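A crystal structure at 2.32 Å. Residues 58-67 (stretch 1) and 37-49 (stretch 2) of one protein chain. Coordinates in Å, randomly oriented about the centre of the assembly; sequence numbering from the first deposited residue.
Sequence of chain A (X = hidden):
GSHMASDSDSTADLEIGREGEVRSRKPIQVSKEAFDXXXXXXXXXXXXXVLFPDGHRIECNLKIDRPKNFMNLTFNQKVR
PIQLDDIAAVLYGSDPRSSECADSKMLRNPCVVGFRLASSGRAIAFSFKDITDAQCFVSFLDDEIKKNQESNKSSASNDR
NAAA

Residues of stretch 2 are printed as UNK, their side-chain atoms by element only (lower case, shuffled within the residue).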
ATOM      1  N   ILE A  58      -8.465  10.902  -3.373  1.00 47.55           N
ATOM      2  CA  ILE A  58      -9.325  11.103  -2.236  1.00 55.32           C
ATOM      3  C   ILE A  58      -8.549  10.776  -0.974  1.00 59.51           C
ATOM      4  O   ILE A  58      -7.912   9.710  -0.895  1.00 57.24           O
ATOM      5  CB  ILE A  58     -10.537  10.170  -2.301  1.00 57.89           C
ATOM      6  CG1 ILE A  58     -11.388  10.492  -3.519  1.00 64.79           C
ATOM      7  CG2 ILE A  58     -11.371  10.304  -1.039  1.00 63.45           C
ATOM      8  CD1 ILE A  58     -12.305   9.356  -3.941  1.00 72.44           C
ATOM      9  N   GLU A  59      -8.635  11.669   0.018  1.00 58.70           N
ATOM     10  CA  GLU A  59      -8.148  11.395   1.368  1.00 54.79           C
ATOM     11  C   GLU A  59      -9.024  10.363   2.052  1.00 55.39           C
ATOM     12  O   GLU A  59     -10.226  10.572   2.198  1.00 52.66           O
ATOM     13  CB  GLU A  59      -8.142  12.672   2.197  1.00 64.65           C
ATOM     14  CG  GLU A  59      -7.015  12.727   3.218  1.00 74.28           C
ATOM     15  CD  GLU A  59      -6.703  14.146   3.674  1.00 90.80           C
ATOM     16  OE1 GLU A  59      -6.705  15.074   2.822  1.00 90.20           O
ATOM     17  OE2 GLU A  59      -6.432  14.332   4.886  1.00 94.72           O
ATOM     18  N   CYS A  60      -8.419   9.241   2.440  1.00 53.09           N
ATOM     19  CA  CYS A  60      -9.117   8.162   3.155  1.00 54.25           C
ATOM     20  C   CYS A  60      -8.501   7.888   4.523  1.00 52.02           C
ATOM     21  O   CYS A  60      -7.409   8.377   4.851  1.00 50.95           O
ATOM     22  CB  CYS A  60      -9.044   6.859   2.364  1.00 52.86           C
ATOM     23  SG  CYS A  60      -9.880   6.907   0.790  1.00 60.81           S
ATOM     24  N   ASN A  61      -9.192   7.046   5.282  1.00 50.92           N
ATOM     25  CA  ASN A  61      -8.652   6.460   6.488  1.00 56.27           C
ATOM     26  C   ASN A  61      -8.433   5.018   6.194  1.00 57.73           C
ATOM     27  O   ASN A  61      -9.300   4.357   5.627  1.00 53.75           O
ATOM     28  CB  ASN A  61      -9.621   6.587   7.665  1.00 59.25           C
ATOM     29  CG  ASN A  61      -8.901   6.671   9.003  1.00 71.20           C
ATOM     30  OD1 ASN A  61      -8.302   7.699   9.334  1.00 78.35           O
ATOM     31  ND2 ASN A  61      -8.964   5.590   9.787  1.00 73.59           N
ATOM     32  N   LEU A  62      -7.261   4.536   6.567  1.00 52.08           N
ATOM     33  CA  LEU A  62      -6.877   3.177   6.299  1.00 51.75           C
ATOM     34  C   LEU A  62      -6.682   2.526   7.639  1.00 48.87           C
ATOM     35  O   LEU A  62      -5.875   2.979   8.431  1.00 47.12           O
ATOM     36  CB  LEU A  62      -5.575   3.149   5.502  1.00 48.26           C
ATOM     37  CG  LEU A  62      -4.947   1.783   5.272  1.00 48.07           C
ATOM     38  CD1 LEU A  62      -5.913   0.909   4.483  1.00 52.34           C
ATOM     39  CD2 LEU A  62      -3.596   1.903   4.555  1.00 44.36           C
ATOM     40  N   LYS A  63      -7.420   1.453   7.871  1.00 52.85           N
ATOM     41  CA  LYS A  63      -7.381   0.751   9.109  1.00 54.15           C
ATOM     42  C   LYS A  63      -7.055  -0.702   8.843  1.00 54.60           C
ATOM     43  O   LYS A  63      -7.771  -1.394   8.114  1.00 52.15           O
ATOM     44  CB  LYS A  63      -8.723   0.864   9.794  1.00 61.96           C
ATOM     45  CG  LYS A  63      -8.672   0.515  11.256  1.00 77.21           C
ATOM     46  CD  LYS A  63      -9.721   1.295  12.029  1.00 91.62           C
ATOM     47  CE  LYS A  63      -9.822   0.821  13.470  1.00102.42           C
ATOM     48  NZ  LYS A  63     -10.026  -0.655  13.557  1.00113.28           N
ATOM     49  N   ILE A  64      -5.970  -1.170   9.440  1.00 57.30           N
ATOM     50  CA  ILE A  64      -5.530  -2.533   9.223  1.00 57.50           C
ATOM     51  C   ILE A  64      -5.991  -3.393  10.393  1.00 64.39           C
ATOM     52  O   ILE A  64      -5.723  -3.070  11.553  1.00 75.66           O
ATOM     53  CB  ILE A  64      -3.989  -2.615   9.049  1.00 60.35           C
ATOM     54  CG1 ILE A  64      -3.515  -1.589   8.000  1.00 61.58           C
ATOM     55  CG2 ILE A  64      -3.577  -4.022   8.636  1.00 64.06           C
ATOM     56  CD1 ILE A  64      -2.034  -1.655   7.652  1.00 59.84           C
ATOM     57  N   ASP A  65      -6.687  -4.482  10.093  1.00 66.30           N
ATOM     58  CA  ASP A  65      -6.951  -5.496  11.097  1.00 67.89           C
ATOM     59  C   ASP A  65      -6.211  -6.760  10.686  1.00 71.36           C
ATOM     60  O   ASP A  65      -6.660  -7.494   9.808  1.00 72.59           O
ATOM     61  CB  ASP A  65      -8.451  -5.767  11.196  1.00 72.59           C
ATOM     62  CG  ASP A  65      -8.794  -6.753  12.292  1.00 83.11           C
ATOM     63  OD1 ASP A  65      -8.233  -7.867  12.287  1.00 77.20           O
ATOM     64  OD2 ASP A  65      -9.628  -6.416  13.157  1.00 86.34           O
ATOM     65  N   ARG A  66      -5.075  -6.979  11.333  1.00 74.25           N
ATOM     66  CA  ARG A  66      -4.268  -8.148  11.083  1.00 78.78           C
ATOM     67  C   ARG A  66      -4.990  -9.433  11.453  1.00 80.33           C
ATOM     68  O   ARG A  66      -4.902 -10.411  10.713  1.00 71.13           O
ATOM     69  CB  ARG A  66      -2.928  -8.045  11.811  1.00 83.71           C
ATOM     70  CG  ARG A  66      -1.897  -7.214  11.065  1.00 89.19           C
ATOM     71  CD  ARG A  66      -0.490  -7.497  11.559  1.00 95.34           C
ATOM     72  NE  ARG A  66       0.346  -8.084  10.516  1.00107.91           N
ATOM     73  CZ  ARG A  66       1.668  -8.186  10.591  1.00103.72           C
ATOM     74  NH1 ARG A  66       2.309  -7.739  11.660  1.00 97.98           N
ATOM     75  NH2 ARG A  66       2.351  -8.734   9.596  1.00111.98           N
ATOM     76  N   PRO A  67      -5.711  -9.466  12.573  1.00 77.03           N
ATOM     77  CA  PRO A  67      -6.347 -10.759  12.889  1.00 80.69           C
ATOM     78  C   PRO A  67      -7.379 -11.160  11.848  1.00 78.27           C
ATOM     79  O   PRO A  67      -7.478 -12.336  11.504  1.00 78.94           O
ATOM     80  CB  PRO A  67      -7.038 -10.513  14.236  1.00 82.83           C
ATOM     81  CG  PRO A  67      -6.246  -9.446  14.884  1.00 83.14           C
ATOM     82  CD  PRO A  67      -6.047  -8.512  13.743  1.00 83.93           C
ATOM     83  N   UNK A  37       5.955   1.695  14.620  1.00 54.52           N
ATOM     84  CA  UNK A  37       5.141   2.918  14.680  1.00 62.67           C
ATOM     85  C   UNK A  37       4.074   2.986  13.547  1.00 58.03           C
ATOM     86  O   UNK A  37       2.879   3.110  13.806  1.00 58.22           O
ATOM     87  c   UNK A  37       5.242   5.447  14.679  1.00 79.75           C
ATOM     88  n   UNK A  37       5.333   6.266  13.629  1.00 80.22           N
ATOM     89  o   UNK A  37       4.534   5.697  15.658  1.00 92.64           O
ATOM     90  c   UNK A  37       6.037   4.150  14.606  1.00 65.24           C
ATOM     91  N   UNK A  38       4.528   2.909  12.300  1.00 49.68           N
ATOM     92  CA  UNK A  38       3.626   2.774  11.185  1.00 48.46           C
ATOM     93  C   UNK A  38       2.506   1.770  11.537  1.00 49.55           C
ATOM     94  O   UNK A  38       1.310   2.118  11.534  1.00 47.94           O
ATOM     95  c   UNK A  38       3.544   2.376   8.716  1.00 53.74           C
ATOM     96  n   UNK A  38       2.368   3.116   6.965  1.00 56.36           N
ATOM     97  c   UNK A  38       2.703  -0.055   8.528  1.00 56.57           C
ATOM     98  c   UNK A  38       1.175  -0.349   6.675  1.00 60.15           C
ATOM     99  c   UNK A  38       2.077   1.784   7.094  1.00 58.93           C
ATOM    100  c   UNK A  38       1.891  -0.861   7.771  1.00 57.52           C
ATOM    101  c   UNK A  38       3.240   3.463   7.950  1.00 55.49           C
ATOM    102  c   UNK A  38       2.808   1.296   8.192  1.00 51.71           C
ATOM    103  c   UNK A  38       4.394   2.351   9.926  1.00 53.15           C
ATOM    104  c   UNK A  38       1.264   0.965   6.318  1.00 56.35           C
ATOM    105  N   UNK A  39       2.884   0.566  11.936  1.00 49.45           N
ATOM    106  CA  UNK A  39       1.907  -0.493  12.146  1.00 49.93           C
ATOM    107  C   UNK A  39       0.878  -0.138  13.213  1.00 49.68           C
ATOM    108  O   UNK A  39      -0.296  -0.458  13.076  1.00 61.85           O
ATOM    109  s   UNK A  39       1.182  -3.496  10.873  1.00 66.96           S
ATOM    110  c   UNK A  39      -0.177  -4.586  11.268  1.00 70.38           C
ATOM    111  c   UNK A  39       2.609  -1.795  12.516  1.00 51.77           C
ATOM    112  c   UNK A  39       1.691  -3.002  12.527  1.00 59.99           C
ATOM    113  N   UNK A  40       1.321   0.514  14.278  1.00 59.01           N
ATOM    114  CA  UNK A  40       0.430   0.906  15.371  1.00 61.43           C
ATOM    115  C   UNK A  40      -0.578   1.937  14.955  1.00 53.61           C
ATOM    116  O   UNK A  40      -1.762   1.799  15.240  1.00 57.46           O
ATOM    117  n   UNK A  40       2.999   0.435  17.860  1.00 84.36           N
ATOM    118  c   UNK A  40       1.232   1.458  16.553  1.00 69.82           C
ATOM    119  c   UNK A  40       1.724   0.359  17.472  1.00 84.93           C
ATOM    120  o   UNK A  40       0.974  -0.577  17.807  1.00 87.02           O
ATOM    121  N   UNK A  41      -0.093   2.992  14.306  1.00 48.79           N
ATOM    122  CA  UNK A  41      -0.965   4.012  13.712  1.00 52.86           C
ATOM    123  C   UNK A  41      -2.081   3.492  12.816  1.00 52.49           C
ATOM    124  O   UNK A  41      -3.251   3.886  12.969  1.00 54.57           O
ATOM    125  n   UNK A  41       1.540   7.442  10.335  1.00 62.74           N
ATOM    126  n   UNK A  41       2.311   6.834  12.427  1.00 66.15           N
ATOM    127  c   UNK A  41      -0.135   5.005  12.936  1.00 51.32           C
ATOM    128  c   UNK A  41       1.071   7.160  13.113  1.00 59.72           C
ATOM    129  c   UNK A  41       2.510   6.981  11.123  1.00 60.72           C
ATOM    130  c   UNK A  41       0.546   5.972  13.856  1.00 55.62           C
ATOM    131  n   UNK A  41       3.699   6.699  10.614  1.00 59.31           N
ATOM    132  N   UNK A  42      -1.735   2.616  11.880  1.00 56.60           N
ATOM    133  CA  UNK A  42      -2.712   2.183  10.865  1.00 53.12           C
ATOM    134  C   UNK A  42      -3.606   1.050  11.352  1.00 56.86           C
ATOM    135  O   UNK A  42      -4.739   0.896  10.879  1.00 59.52           O
ATOM    136  c   UNK A  42      -2.343   5.017   7.447  1.00 53.45           C
ATOM    137  c   UNK A  42      -2.003   1.841   9.546  1.00 52.42           C
ATOM    138  c   UNK A  42      -0.082   4.886   8.243  1.00 58.58           C
ATOM    139  o   UNK A  42      -0.780   6.729   6.896  1.00 52.57           O
ATOM    140  c   UNK A  42      -0.381   3.685   8.882  1.00 54.51           C
ATOM    141  c   UNK A  42      -1.071   5.548   7.531  1.00 52.86           C
ATOM    142  c   UNK A  42      -2.633   3.818   8.081  1.00 58.54           C
ATOM    143  c   UNK A  42      -1.650   3.113   8.785  1.00 58.17           C
ATOM    144  N   UNK A  43      -3.125   0.290  12.333  1.00 59.45           N
ATOM    145  CA  UNK A  43      -4.001  -0.615  13.084  1.00 60.98           C
ATOM    146  C   UNK A  43      -5.058   0.193  13.837  1.00 58.32           C
ATOM    147  O   UNK A  43      -6.223  -0.218  13.930  1.00 54.18           O
ATOM    148  c   UNK A  43      -3.186  -1.470  14.061  1.00 65.75           C
ATOM    149  o   UNK A  43      -1.541  -4.747  14.109  1.00 66.62           O
ATOM    150  c   UNK A  43      -1.700  -3.527  14.372  1.00 73.48           C
ATOM    151  c   UNK A  43      -2.545  -2.690  13.410  1.00 71.95           C
ATOM    152  o   UNK A  43      -1.175  -2.970  15.368  1.00 73.18           O
ATOM    153  N   UNK A  44      -4.652   1.361  14.337  1.00 56.00           N
ATOM    154  CA  UNK A  44      -5.590   2.315  14.934  1.00 58.64           C
ATOM    155  C   UNK A  44      -6.482   2.958  13.872  1.00 60.12           C
ATOM    156  O   UNK A  44      -7.615   3.342  14.146  1.00 61.98           O
ATOM    157  c   UNK A  44      -4.830   3.397  15.699  1.00 58.35           C
ATOM    158  N   UNK A  45      -5.965   3.077  12.659  1.00 61.45           N
ATOM    159  CA  UNK A  45      -6.639   3.853  11.640  1.00 58.84           C
ATOM    160  C   UNK A  45      -5.926   5.162  11.452  1.00 59.82           C
ATOM    161  O   UNK A  45      -5.814   5.961  12.375  1.00 67.02           O
ATOM    162  N   UNK A  46      -5.395   5.379  10.262  1.00 62.74           N
ATOM    163  CA  UNK A  46      -4.699   6.631   9.987  1.00 62.26           C
ATOM    164  C   UNK A  46      -4.857   7.005   8.508  1.00 62.43           C
ATOM    165  O   UNK A  46      -5.327   6.202   7.696  1.00 57.58           O
ATOM    166  c   UNK A  46      -3.222   6.527  10.409  1.00 55.73           C
ATOM    167  c   UNK A  46      -2.526   7.878  10.477  1.00 61.39           C
ATOM    168  o   UNK A  46      -3.212   8.903  10.676  1.00 61.64           O
ATOM    169  o   UNK A  46      -1.287   7.918  10.310  1.00 59.74           O
ATOM    170  N   UNK A  47      -4.506   8.249   8.200  1.00 66.87           N
ATOM    171  CA  UNK A  47      -4.908   8.922   6.984  1.00 63.58           C
ATOM    172  C   UNK A  47      -3.894   8.639   5.867  1.00 67.36           C
ATOM    173  O   UNK A  47      -2.681   8.570   6.127  1.00 63.08           O
ATOM    174  c   UNK A  47      -4.823  11.245   5.965  1.00 73.22           C
ATOM    175  o   UNK A  47      -6.319  10.752   7.781  1.00 65.95           O
ATOM    176  c   UNK A  47      -5.024  10.450   7.238  1.00 66.06           C
ATOM    177  N   UNK A  48      -4.410   8.390   4.655  1.00 53.99           N
ATOM    178  CA  UNK A  48      -3.607   8.356   3.427  1.00 53.55           C
ATOM    179  C   UNK A  48      -4.478   8.795   2.236  1.00 54.65           C
ATOM    180  O   UNK A  48      -5.601   9.280   2.428  1.00 53.86           O
ATOM    181  s   UNK A  48      -5.476   5.731   2.692  1.00 54.51           S
ATOM    182  c   UNK A  48      -3.975   5.856   3.689  1.00 55.69           C
ATOM    183  c   UNK A  48      -4.750   5.176   1.143  1.00 53.67           C
ATOM    184  c   UNK A  48      -3.048   6.957   3.202  1.00 53.66           C
ATOM    185  N   UNK A  49      -3.943   8.675   1.024  1.00 52.56           N
ATOM    186  CA  UNK A  49      -4.692   9.023  -0.197  1.00 48.19           C
ATOM    187  C   UNK A  49      -4.735   7.869  -1.169  1.00 50.44           C
ATOM    188  O   UNK A  49      -3.722   7.224  -1.423  1.00 49.73           O
ATOM    189  c   UNK A  49      -4.029  10.191  -0.915  1.00 48.88           C
ATOM    190  o   UNK A  49      -3.534  13.773  -0.575  1.00 64.48           O
ATOM    191  c   UNK A  49      -3.348  12.583  -0.901  1.00 56.66           C
ATOM    192  o   UNK A  49      -2.497  12.225  -1.752  1.00 62.95           O
ATOM    193  c   UNK A  49      -4.212  11.527  -0.257  1.00 52.33           C
TER

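Position 37 opens the visible part of a helix with four side-chain atoms, two carbons of which the second carries one oxygen and one nitrogen; it lies beyond reach of stretch 1 and is an asparagine, N37. Position 38 has one carbon leading to fused five- and six-membered rings with a single nitrogen, the mark of tryptophan. The CH2 atom of W38 lies 3.6 Å from I64 CD1. At position 39 an unbranched chain of two carbons, a sulfur and a carbon identifies methionine, and M39 CE is 4.3 Å from I64 CG2. Position 40 repeats the composition of 37: N40.

Position 41 carries three carbons, a nitrogen and a carbon bearing two more nitrogens. This is arginine, R41, which stays clear of the strand. Position 42 has one carbon and a six-carbon ring bearing an oxygen, hence tyrosine. The edge of the Y42 ring meets the strand backbone, with CD1 3.4 Å from L62 O, while its CB packs 4.0 Å from I64 CD1. Three carbons ending in two oxygens make position 43 a glutamate, E43; its CA donates a CA-H...O contact to I64 O at 3.4 Å. The lone side-chain carbon of position 44 makes it alanine, A44, whose O lies 3.4 Å from K63 CE.

Position 45 has no side-chain atoms and is glycine. G45 leaves the helix with positive phi, and an ideal CB here would stand 2.8 Å from N61 ND2, a clash, besides jamming against the preceding carbonyl. Position 46 shows two carbons, the second with two oxygens: aspartate, D46, whose OD2 forms a salt bridge with R41 NH1 at 2.9 Å. Position 47 branches at its first carbon into one oxygen and one carbon, as in threonine; T47 CG2 is 3.6 Å from E59 OE2. Position 48 is again two carbons, a sulfur and a carbon, so methionine, with M48 CG 3.6 Å from L62 CB and SD 3.8 Å from C60 CB. Position 49 matches 43 and is E49, its CA 3.4 Å from I58 O.

The contact rests on an antiparallel ladder. L62 N to D46 O and C60 N to M48 O both measure 2.8 Å, and the return bonds run from D46 N to L62 O at 3.1 Å and from M48 N to C60 O at 3.0 Å. The helix end extends this pairing through I64 N to Y42 O at 2.8 Å. C60 and L62 share a sheet face with M48, and I64 continues the apolar packing against the helix.

Stretch 2 (37-49) NWMNRYEAGDTME
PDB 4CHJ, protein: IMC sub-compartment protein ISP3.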